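Local structure of chromosome partition protein Smc (Pyrococcus yayanosii, 5XEI) at residues I169-L183 and K347-K361. The protein probably binds and hydrolyses ATP through its head domain to drive chromosome condensation and partitioning, acting as a homodimer with long coiled-coil arms. Residues are numbered along the deposited sequence; the frame is centred on the assembly and turned at random.
Sequences IAEYDAKKEKALEEL and KESIIEFINEIEKEK
Leu183 and Ile354 interlock as coiled-coil knobs into holes. Ile354 enters a hollow framed by Lys176, Ala179, Leu180 and Leu183, its CD1 against Leu180 CD2; Leu183 fits among Lys347, Ile350, Ile351 and Ile354. The axes of 170-183 and 347-361 approach to 9.4 Å and run antiparallel at 169°, in the arm near the head domain. The small Ala179 CB lies against Ile354 CG1 (3.6 Å) and meets the edge of the Phe353 ring, while Ile350 CG2 approaches Ala179 O (3.5 Å). Ile357 forks: CG2 touches both Tyr172 O and Lys176 CB, CD1 Lys175 CB. Lys361 N sits 4.0 Å above one face of the Tyr172 ring, offset toward its rim, with Glu360 OE1 in plane at the edge. Lys361, extended, with CG opposite the backbone N (chi1 173°), lays its methylenes across Ile169 and brings NZ to the syn lone pair of Asp173 OD1, 2.7 Å away; it also meets Phe400 by cation-pi. A leucine here would probably leave the Asp173 carboxylate without its cationic mate. Lys176 NZ and Glu358 OE2 form a longer salt bridge (3.6 Å), and the chemistry implies an apolar seam bordered along one side by these two charge pairs.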
ATOM      1  N   ILE A 169     -11.628   2.902   6.070  1.00 54.83           N
ATOM      2  CA  ILE A 169     -10.660   1.812   6.153  1.00 54.55           C
ATOM      3  C   ILE A 169      -9.358   2.082   5.407  1.00 53.24           C
ATOM      4  O   ILE A 169      -8.428   1.272   5.496  1.00 56.48           O
ATOM      5  CB  ILE A 169     -11.273   0.511   5.604  1.00 51.49           C
ATOM      6  CG1 ILE A 169     -11.769   0.736   4.170  1.00 48.62           C
ATOM      7  CG2 ILE A 169     -12.361  -0.002   6.537  1.00 48.02           C
ATOM      8  CD1 ILE A 169     -12.245  -0.516   3.465  1.00 44.40           C
ATOM      9  N   ALA A 170      -9.248   3.192   4.680  1.00 51.71           N
ATOM     10  CA  ALA A 170      -8.021   3.446   3.928  1.00 55.42           C
ATOM     11  C   ALA A 170      -6.805   3.479   4.845  1.00 62.19           C
ATOM     12  O   ALA A 170      -5.727   2.994   4.473  1.00 63.14           O
ATOM     13  CB  ALA A 170      -8.121   4.753   3.157  1.00 40.21           C
ATOM     14  N   GLU A 171      -6.955   4.025   6.050  1.00 53.62           N
ATOM     15  CA  GLU A 171      -5.796   4.134   6.927  1.00 59.22           C
ATOM     16  C   GLU A 171      -5.222   2.761   7.253  1.00 61.01           C
ATOM     17  O   GLU A 171      -3.997   2.572   7.260  1.00 57.17           O
ATOM     18  CB  GLU A 171      -6.190   4.898   8.182  1.00 63.08           C
ATOM     19  CG  GLU A 171      -7.078   6.076   7.818  1.00 69.87           C
ATOM     20  CD  GLU A 171      -7.647   6.779   9.019  1.00 97.39           C
ATOM     21  OE1 GLU A 171      -8.509   6.179   9.698  1.00 91.04           O
ATOM     22  OE2 GLU A 171      -7.233   7.932   9.274  1.00 99.57           O
ATOM     23  N   TYR A 172      -6.099   1.780   7.483  1.00 59.52           N
ATOM     24  CA  TYR A 172      -5.649   0.409   7.690  1.00 52.42           C
ATOM     25  C   TYR A 172      -5.036  -0.164   6.421  1.00 55.62           C
ATOM     26  O   TYR A 172      -4.086  -0.953   6.485  1.00 52.01           O
ATOM     27  CB  TYR A 172      -6.816  -0.460   8.161  1.00 50.14           C
ATOM     28  CG  TYR A 172      -7.342  -0.052   9.506  1.00 47.89           C
ATOM     29  CD1 TYR A 172      -8.307   0.948   9.623  1.00 53.74           C
ATOM     30  CD2 TYR A 172      -6.861  -0.645  10.667  1.00 48.67           C
ATOM     31  CE1 TYR A 172      -8.788   1.343  10.867  1.00 49.36           C
ATOM     32  CE2 TYR A 172      -7.337  -0.259  11.920  1.00 49.56           C
ATOM     33  CZ  TYR A 172      -8.302   0.735  12.006  1.00 49.17           C
ATOM     34  OH  TYR A 172      -8.780   1.138  13.226  1.00 53.20           O
ATOM     35  N   ASP A 173      -5.554   0.222   5.251  1.00 58.00           N
ATOM     36  CA  ASP A 173      -4.976  -0.310   4.020  1.00 56.43           C
ATOM     37  C   ASP A 173      -3.581   0.248   3.758  1.00 58.11           C
ATOM     38  O   ASP A 173      -2.724  -0.462   3.216  1.00 58.94           O
ATOM     39  CB  ASP A 173      -5.911  -0.054   2.850  1.00 58.01           C
ATOM     40  CG  ASP A 173      -7.073  -1.046   2.810  1.00 63.90           C
ATOM     41  OD1 ASP A 173      -6.856  -2.228   2.443  1.00 61.38           O
ATOM     42  OD2 ASP A 173      -8.203  -0.650   3.158  1.00 65.51           O
ATOM     43  N   ALA A 174      -3.315   1.490   4.171  1.00 58.49           N
ATOM     44  CA  ALA A 174      -1.955   2.018   4.093  1.00 57.38           C
ATOM     45  C   ALA A 174      -1.000   1.240   4.996  1.00 61.96           C
ATOM     46  O   ALA A 174       0.108   0.886   4.580  1.00 61.81           O
ATOM     47  CB  ALA A 174      -1.943   3.501   4.453  1.00 51.09           C
ATOM     48  N   LYS A 175      -1.397   0.975   6.248  1.00 59.19           N
ATOM     49  CA  LYS A 175      -0.543   0.167   7.118  1.00 53.53           C
ATOM     50  C   LYS A 175      -0.332  -1.222   6.528  1.00 53.05           C
ATOM     51  O   LYS A 175       0.805  -1.653   6.313  1.00 56.02           O
ATOM     52  CB  LYS A 175      -1.131   0.069   8.523  1.00 53.08           C
ATOM     53  CG  LYS A 175      -0.981   1.341   9.327  1.00 54.06           C
ATOM     54  CD  LYS A 175      -1.263   1.083  10.799  1.00 57.59           C
ATOM     55  CE  LYS A 175      -0.878   2.300  11.629  1.00 67.34           C
ATOM     56  NZ  LYS A 175      -1.060   2.061  13.085  1.00 72.43           N
ATOM     57  N   LYS A 176      -1.424  -1.925   6.225  1.00 52.13           N
ATOM     58  CA  LYS A 176      -1.302  -3.232   5.594  1.00 52.14           C
ATOM     59  C   LYS A 176      -0.303  -3.225   4.437  1.00 55.61           C
ATOM     60  O   LYS A 176       0.491  -4.159   4.298  1.00 53.89           O
ATOM     61  CB  LYS A 176      -2.662  -3.725   5.104  1.00 47.88           C
ATOM     62  CG  LYS A 176      -2.554  -5.037   4.306  1.00 57.31           C
ATOM     63  CD  LYS A 176      -3.891  -5.507   3.761  1.00 59.89           C
ATOM     64  CE  LYS A 176      -3.759  -6.870   3.115  1.00 58.42           C
ATOM     65  NZ  LYS A 176      -5.072  -7.366   2.631  1.00 68.73           N
ATOM     66  N   GLU A 177      -0.305  -2.181   3.602  1.00 57.33           N
ATOM     67  CA  GLU A 177       0.542  -2.243   2.414  1.00 61.94           C
ATOM     68  C   GLU A 177       2.021  -2.190   2.784  1.00 61.29           C
ATOM     69  O   GLU A 177       2.831  -2.918   2.199  1.00 63.03           O
ATOM     70  CB  GLU A 177       0.180  -1.146   1.398  1.00 67.90           C
ATOM     71  CG  GLU A 177       0.547   0.318   1.753  1.00 77.44           C
ATOM     72  CD  GLU A 177       2.027   0.735   1.518  1.00 87.21           C
ATOM     73  OE1 GLU A 177       2.888  -0.114   1.200  1.00 86.34           O
ATOM     74  OE2 GLU A 177       2.326   1.943   1.677  1.00 94.76           O
ATOM     75  N   LYS A 178       2.405  -1.338   3.748  1.00 59.60           N
ATOM     76  CA  LYS A 178       3.805  -1.356   4.172  1.00 61.96           C
ATOM     77  C   LYS A 178       4.140  -2.655   4.898  1.00 59.19           C
ATOM     78  O   LYS A 178       5.275  -3.132   4.824  1.00 60.99           O
ATOM     79  CB  LYS A 178       4.145  -0.139   5.042  1.00 60.69           C
ATOM     80  CG  LYS A 178       5.569  -0.201   5.644  1.00 70.93           C
ATOM     81  CD  LYS A 178       6.096   1.144   6.201  1.00 89.07           C
ATOM     82  CE  LYS A 178       7.293   1.687   5.377  1.00 89.00           C
ATOM     83  NZ  LYS A 178       7.963   2.892   5.973  1.00 83.11           N
ATOM     84  N   ALA A 179       3.172  -3.255   5.580  1.00 53.70           N
ATOM     85  CA  ALA A 179       3.414  -4.564   6.164  1.00 56.49           C
ATOM     86  C   ALA A 179       3.688  -5.595   5.082  1.00 53.32           C
ATOM     87  O   ALA A 179       4.556  -6.459   5.241  1.00 53.55           O
ATOM     88  CB  ALA A 179       2.224  -4.992   7.021  1.00 54.17           C
ATOM     89  N   LEU A 180       2.948  -5.528   3.976  1.00 51.27           N
ATOM     90  CA  LEU A 180       3.181  -6.483   2.904  1.00 49.34           C
ATOM     91  C   LEU A 180       4.478  -6.176   2.166  1.00 52.71           C
ATOM     92  O   LEU A 180       5.113  -7.085   1.625  1.00 50.03           O
ATOM     93  CB  LEU A 180       1.998  -6.502   1.939  1.00 43.83           C
ATOM     94  CG  LEU A 180       0.742  -7.297   2.302  1.00 45.43           C
ATOM     95  CD1 LEU A 180      -0.356  -6.980   1.335  1.00 46.97           C
ATOM     96  CD2 LEU A 180       0.983  -8.770   2.280  1.00 46.13           C
ATOM     97  N   GLU A 181       4.888  -4.911   2.128  1.00 52.64           N
ATOM     98  CA  GLU A 181       6.208  -4.610   1.597  1.00 58.68           C
ATOM     99  C   GLU A 181       7.272  -5.320   2.426  1.00 58.89           C
ATOM    100  O   GLU A 181       8.066  -6.108   1.900  1.00 63.63           O
ATOM    101  CB  GLU A 181       6.424  -3.090   1.555  1.00 59.56           C
ATOM    102  CG  GLU A 181       7.852  -2.615   1.815  1.00 70.03           C
ATOM    103  CD  GLU A 181       8.818  -2.875   0.653  1.00 85.94           C
ATOM    104  OE1 GLU A 181       8.346  -3.136  -0.481  1.00 84.34           O
ATOM    105  OE2 GLU A 181      10.056  -2.811   0.884  1.00 83.87           O
ATOM    106  N   GLU A 182       7.244  -5.125   3.740  1.00 59.52           N
ATOM    107  CA  GLU A 182       8.252  -5.743   4.593  1.00 57.42           C
ATOM    108  C   GLU A 182       8.175  -7.259   4.548  1.00 50.23           C
ATOM    109  O   GLU A 182       9.207  -7.931   4.596  1.00 51.80           O
ATOM    110  CB  GLU A 182       8.103  -5.223   6.013  1.00 56.59           C
ATOM    111  CG  GLU A 182       8.374  -3.726   6.053  1.00 71.81           C
ATOM    112  CD  GLU A 182       7.893  -3.064   7.324  1.00 82.77           C
ATOM    113  OE1 GLU A 182       8.104  -1.839   7.465  1.00 93.70           O
ATOM    114  OE2 GLU A 182       7.303  -3.763   8.177  1.00 80.25           O
ATOM    115  N   LEU A 183       6.974  -7.829   4.438  1.00 51.28           N
ATOM    116  CA  LEU A 183       6.894  -9.283   4.325  1.00 54.34           C
ATOM    117  C   LEU A 183       7.590  -9.760   3.059  1.00 57.48           C
ATOM    118  O   LEU A 183       8.316 -10.762   3.079  1.00 52.08           O
ATOM    119  CB  LEU A 183       5.439  -9.756   4.337  1.00 50.23           C
ATOM    120  CG  LEU A 183       5.239 -11.232   3.970  1.00 53.64           C
ATOM    121  CD1 LEU A 183       6.070 -12.108   4.890  1.00 55.52           C
ATOM    122  CD2 LEU A 183       3.772 -11.683   3.959  1.00 51.59           C
ATOM    123  N   LYS A 347       9.451 -13.154   9.822  1.00 50.44           N
ATOM    124  CA  LYS A 347       8.397 -13.315   8.826  1.00 47.52           C
ATOM    125  C   LYS A 347       7.077 -13.659   9.493  1.00 51.72           C
ATOM    126  O   LYS A 347       6.061 -12.994   9.261  1.00 48.64           O
ATOM    127  CB  LYS A 347       8.803 -14.389   7.817  1.00 51.07           C
ATOM    128  CG  LYS A 347       7.676 -15.056   7.029  1.00 50.94           C
ATOM    129  CD  LYS A 347       8.255 -15.809   5.814  1.00 54.56           C
ATOM    130  CE  LYS A 347       7.254 -16.746   5.159  1.00 61.66           C
ATOM    131  NZ  LYS A 347       6.720 -17.777   6.114  1.00 67.47           N
ATOM    132  N   GLU A 348       7.084 -14.683  10.354  1.00 53.85           N
ATOM    133  CA  GLU A 348       5.873 -15.066  11.065  1.00 49.99           C
ATOM    134  C   GLU A 348       5.280 -13.879  11.806  1.00 53.18           C
ATOM    135  O   GLU A 348       4.065 -13.676  11.792  1.00 55.59           O
ATOM    136  CB  GLU A 348       6.170 -16.220  12.032  1.00 50.59           C
ATOM    137  CG  GLU A 348       5.040 -16.541  13.052  1.00 59.39           C
ATOM    138  CD  GLU A 348       3.672 -16.913  12.410  1.00 73.53           C
ATOM    139  OE1 GLU A 348       2.653 -16.906  13.145  1.00 77.35           O
ATOM    140  OE2 GLU A 348       3.596 -17.214  11.186  1.00 74.32           O
ATOM    141  N   SER A 349       6.125 -13.066  12.436  1.00 51.64           N
ATOM    142  CA  SER A 349       5.625 -11.912  13.168  1.00 46.90           C
ATOM    143  C   SER A 349       4.897 -10.944  12.249  1.00 54.16           C
ATOM    144  O   SER A 349       3.795 -10.477  12.567  1.00 59.86           O
ATOM    145  CB  SER A 349       6.773 -11.200  13.861  1.00 50.88           C
ATOM    146  OG  SER A 349       6.505  -9.809  13.891  1.00 58.91           O
ATOM    147  N   ILE A 350       5.514 -10.596  11.120  1.00 53.91           N
ATOM    148  CA  ILE A 350       4.846  -9.716  10.170  1.00 46.57           C
ATOM    149  C   ILE A 350       3.492 -10.288   9.798  1.00 50.94           C
ATOM    150  O   ILE A 350       2.491  -9.563   9.711  1.00 51.17           O
ATOM    151  CB  ILE A 350       5.727  -9.509   8.929  1.00 47.69           C
ATOM    152  CG1 ILE A 350       7.046  -8.851   9.327  1.00 45.00           C
ATOM    153  CG2 ILE A 350       4.978  -8.698   7.884  1.00 45.23           C
ATOM    154  CD1 ILE A 350       7.896  -8.442   8.159  1.00 48.35           C
ATOM    155  N   ILE A 351       3.433 -11.610   9.613  1.00 49.72           N
ATOM    156  CA  ILE A 351       2.192 -12.248   9.194  1.00 52.53           C
ATOM    157  C   ILE A 351       1.103 -12.033  10.237  1.00 50.06           C
ATOM    158  O   ILE A 351      -0.033 -11.672   9.910  1.00 55.89           O
ATOM    159  CB  ILE A 351       2.425 -13.740   8.910  1.00 51.68           C
ATOM    160  CG1 ILE A 351       3.154 -13.896   7.571  1.00 51.56           C
ATOM    161  CG2 ILE A 351       1.108 -14.472   8.892  1.00 50.86           C
ATOM    162  CD1 ILE A 351       3.526 -15.330   7.224  1.00 51.15           C
ATOM    163  N   GLU A 352       1.438 -12.225  11.507  1.00 43.74           N
ATOM    164  CA  GLU A 352       0.462 -11.996  12.557  1.00 47.88           C
ATOM    165  C   GLU A 352      -0.053 -10.568  12.523  1.00 47.30           C
ATOM    166  O   GLU A 352      -1.260 -10.334  12.637  1.00 48.40           O
ATOM    167  CB  GLU A 352       1.082 -12.329  13.910  1.00 59.01           C
ATOM    168  CG  GLU A 352       1.417 -13.820  14.052  1.00 61.80           C
ATOM    169  CD  GLU A 352       1.971 -14.202  15.417  1.00 68.14           C
ATOM    170  OE1 GLU A 352       2.766 -13.428  16.001  1.00 64.34           O
ATOM    171  OE2 GLU A 352       1.617 -15.300  15.900  1.00 87.05           O
ATOM    172  N   PHE A 353       0.847  -9.609  12.329  1.00 43.80           N
ATOM    173  CA  PHE A 353       0.465  -8.203  12.250  1.00 43.10           C
ATOM    174  C   PHE A 353      -0.478  -7.947  11.077  1.00 47.53           C
ATOM    175  O   PHE A 353      -1.505  -7.271  11.223  1.00 46.24           O
ATOM    176  CB  PHE A 353       1.738  -7.361  12.139  1.00 47.82           C
ATOM    177  CG  PHE A 353       1.510  -5.880  12.075  1.00 46.30           C
ATOM    178  CD1 PHE A 353       1.335  -5.140  13.231  1.00 45.38           C
ATOM    179  CD2 PHE A 353       1.504  -5.219  10.852  1.00 50.23           C
ATOM    180  CE1 PHE A 353       1.136  -3.766  13.170  1.00 49.31           C
ATOM    181  CE2 PHE A 353       1.299  -3.848  10.781  1.00 52.59           C
ATOM    182  CZ  PHE A 353       1.117  -3.119  11.943  1.00 50.53           C
ATOM    183  N   ILE A 354      -0.147  -8.482   9.897  1.00 47.16           N
ATOM    184  CA  ILE A 354      -1.017  -8.307   8.738  1.00 47.92           C
ATOM    185  C   ILE A 354      -2.395  -8.892   9.003  1.00 47.93           C
ATOM    186  O   ILE A 354      -3.408  -8.384   8.501  1.00 48.48           O
ATOM    187  CB  ILE A 354      -0.377  -8.939   7.487  1.00 48.82           C
ATOM    188  CG1 ILE A 354       1.004  -8.356   7.237  1.00 50.28           C
ATOM    189  CG2 ILE A 354      -1.225  -8.679   6.273  1.00 47.11           C
ATOM    190  CD1 ILE A 354       1.530  -8.650   5.851  1.00 50.49           C
ATOM    191  N   ASN A 355      -2.469  -9.958   9.788  1.00 46.31           N
ATOM    192  CA  ASN A 355      -3.779 -10.476  10.146  1.00 48.58           C
ATOM    193  C   ASN A 355      -4.487  -9.581  11.148  1.00 45.77           C
ATOM    194  O   ASN A 355      -5.713  -9.478  11.119  1.00 45.05           O
ATOM    195  CB  ASN A 355      -3.645 -11.889  10.679  1.00 48.97           C
ATOM    196  CG  ASN A 355      -3.213 -12.839   9.614  1.00 53.10           C
ATOM    197  OD1 ASN A 355      -2.289 -13.619   9.798  1.00 58.69           O
ATOM    198  ND2 ASN A 355      -3.850 -12.747   8.458  1.00 61.67           N
ATOM    199  N   GLU A 356      -3.746  -8.922  12.034  1.00 45.47           N
ATOM    200  CA  GLU A 356      -4.376  -7.959  12.922  1.00 46.27           C
ATOM    201  C   GLU A 356      -4.993  -6.816  12.137  1.00 51.72           C
ATOM    202  O   GLU A 356      -6.099  -6.359  12.455  1.00 48.50           O
ATOM    203  CB  GLU A 356      -3.363  -7.429  13.925  1.00 51.32           C
ATOM    204  CG  GLU A 356      -3.255  -8.320  15.135  1.00 62.94           C
ATOM    205  CD  GLU A 356      -4.614  -8.521  15.799  1.00 80.44           C
ATOM    206  OE1 GLU A 356      -4.963  -9.692  16.089  1.00 88.51           O
ATOM    207  OE2 GLU A 356      -5.333  -7.509  16.024  1.00 70.19           O
ATOM    208  N   ILE A 357      -4.302  -6.356  11.091  1.00 47.95           N
ATOM    209  CA  ILE A 357      -4.805  -5.229  10.319  1.00 47.67           C
ATOM    210  C   ILE A 357      -6.124  -5.588   9.643  1.00 50.54           C
ATOM    211  O   ILE A 357      -7.119  -4.858   9.759  1.00 44.08           O
ATOM    212  CB  ILE A 357      -3.752  -4.768   9.303  1.00 46.99           C
ATOM    213  CG1 ILE A 357      -2.625  -4.032  10.019  1.00 49.88           C
ATOM    214  CG2 ILE A 357      -4.379  -3.833   8.305  1.00 48.83           C
ATOM    215  CD1 ILE A 357      -2.994  -2.626  10.437  1.00 49.55           C
ATOM    216  N   GLU A 358      -6.157  -6.717   8.926  1.00 49.57           N
ATOM    217  CA  GLU A 358      -7.367  -7.065   8.189  1.00 44.94           C
ATOM    218  C   GLU A 358      -8.562  -7.144   9.121  1.00 51.47           C
ATOM    219  O   GLU A 358      -9.649  -6.656   8.790  1.00 52.16           O
ATOM    220  CB  GLU A 358      -7.201  -8.387   7.452  1.00 41.18           C
ATOM    221  CG  GLU A 358      -6.056  -8.409   6.487  1.00 62.74           C
ATOM    222  CD  GLU A 358      -5.647  -9.832   6.105  1.00 73.86           C
ATOM    223  OE1 GLU A 358      -5.944 -10.767   6.900  1.00 71.79           O
ATOM    224  OE2 GLU A 358      -5.010 -10.008   5.031  1.00 75.88           O
ATOM    225  N   LYS A 359      -8.374  -7.730  10.301  1.00 47.59           N
ATOM    226  CA  LYS A 359      -9.485  -7.876  11.220  1.00 44.49           C
ATOM    227  C   LYS A 359      -9.882  -6.542  11.844  1.00 41.56           C
ATOM    228  O   LYS A 359     -11.075  -6.274  12.003  1.00 38.33           O
ATOM    229  CB  LYS A 359      -9.143  -8.924  12.275  1.00 46.25           C
ATOM    230  CG  LYS A 359      -8.638 -10.222  11.657  1.00 58.73           C
ATOM    231  CD  LYS A 359      -9.640 -10.798  10.618  1.00 69.75           C
ATOM    232  CE  LYS A 359      -9.320 -12.263  10.242  1.00 72.11           C
ATOM    233  NZ  LYS A 359      -7.827 -12.498  10.101  1.00 58.89           N
ATOM    234  N   GLU A 360      -8.924  -5.675  12.163  1.00 39.77           N
ATOM    235  CA  GLU A 360      -9.292  -4.312  12.532  1.00 42.46           C
ATOM    236  C   GLU A 360     -10.080  -3.639  11.412  1.00 47.94           C
ATOM    237  O   GLU A 360     -11.177  -3.114  11.636  1.00 41.21           O
ATOM    238  CB  GLU A 360      -8.047  -3.502  12.853  1.00 45.69           C
ATOM    239  CG  GLU A 360      -7.346  -3.934  14.101  1.00 48.07           C
ATOM    240  CD  GLU A 360      -6.063  -3.165  14.308  1.00 57.29           C
ATOM    241  OE1 GLU A 360      -6.107  -1.963  14.659  1.00 65.56           O
ATOM    242  OE2 GLU A 360      -4.999  -3.757  14.073  1.00 62.97           O
ATOM    243  N   LYS A 361      -9.522  -3.644  10.196  1.00 47.74           N
ATOM    244  CA  LYS A 361     -10.198  -3.083   9.029  1.00 42.96           C
ATOM    245  C   LYS A 361     -11.637  -3.567   8.929  1.00 43.06           C
ATOM    246  O   LYS A 361     -12.576  -2.769   8.819  1.00 43.97           O
ATOM    247  CB  LYS A 361      -9.412  -3.467   7.777  1.00 46.20           C
ATOM    248  CG  LYS A 361     -10.034  -3.115   6.447  1.00 45.60           C
ATOM    249  CD  LYS A 361      -9.235  -3.790   5.322  1.00 51.74           C
ATOM    250  CE  LYS A 361      -9.656  -3.323   3.924  1.00 49.41           C
ATOM    251  NZ  LYS A 361      -8.877  -3.989   2.830  1.00 54.29           N
TER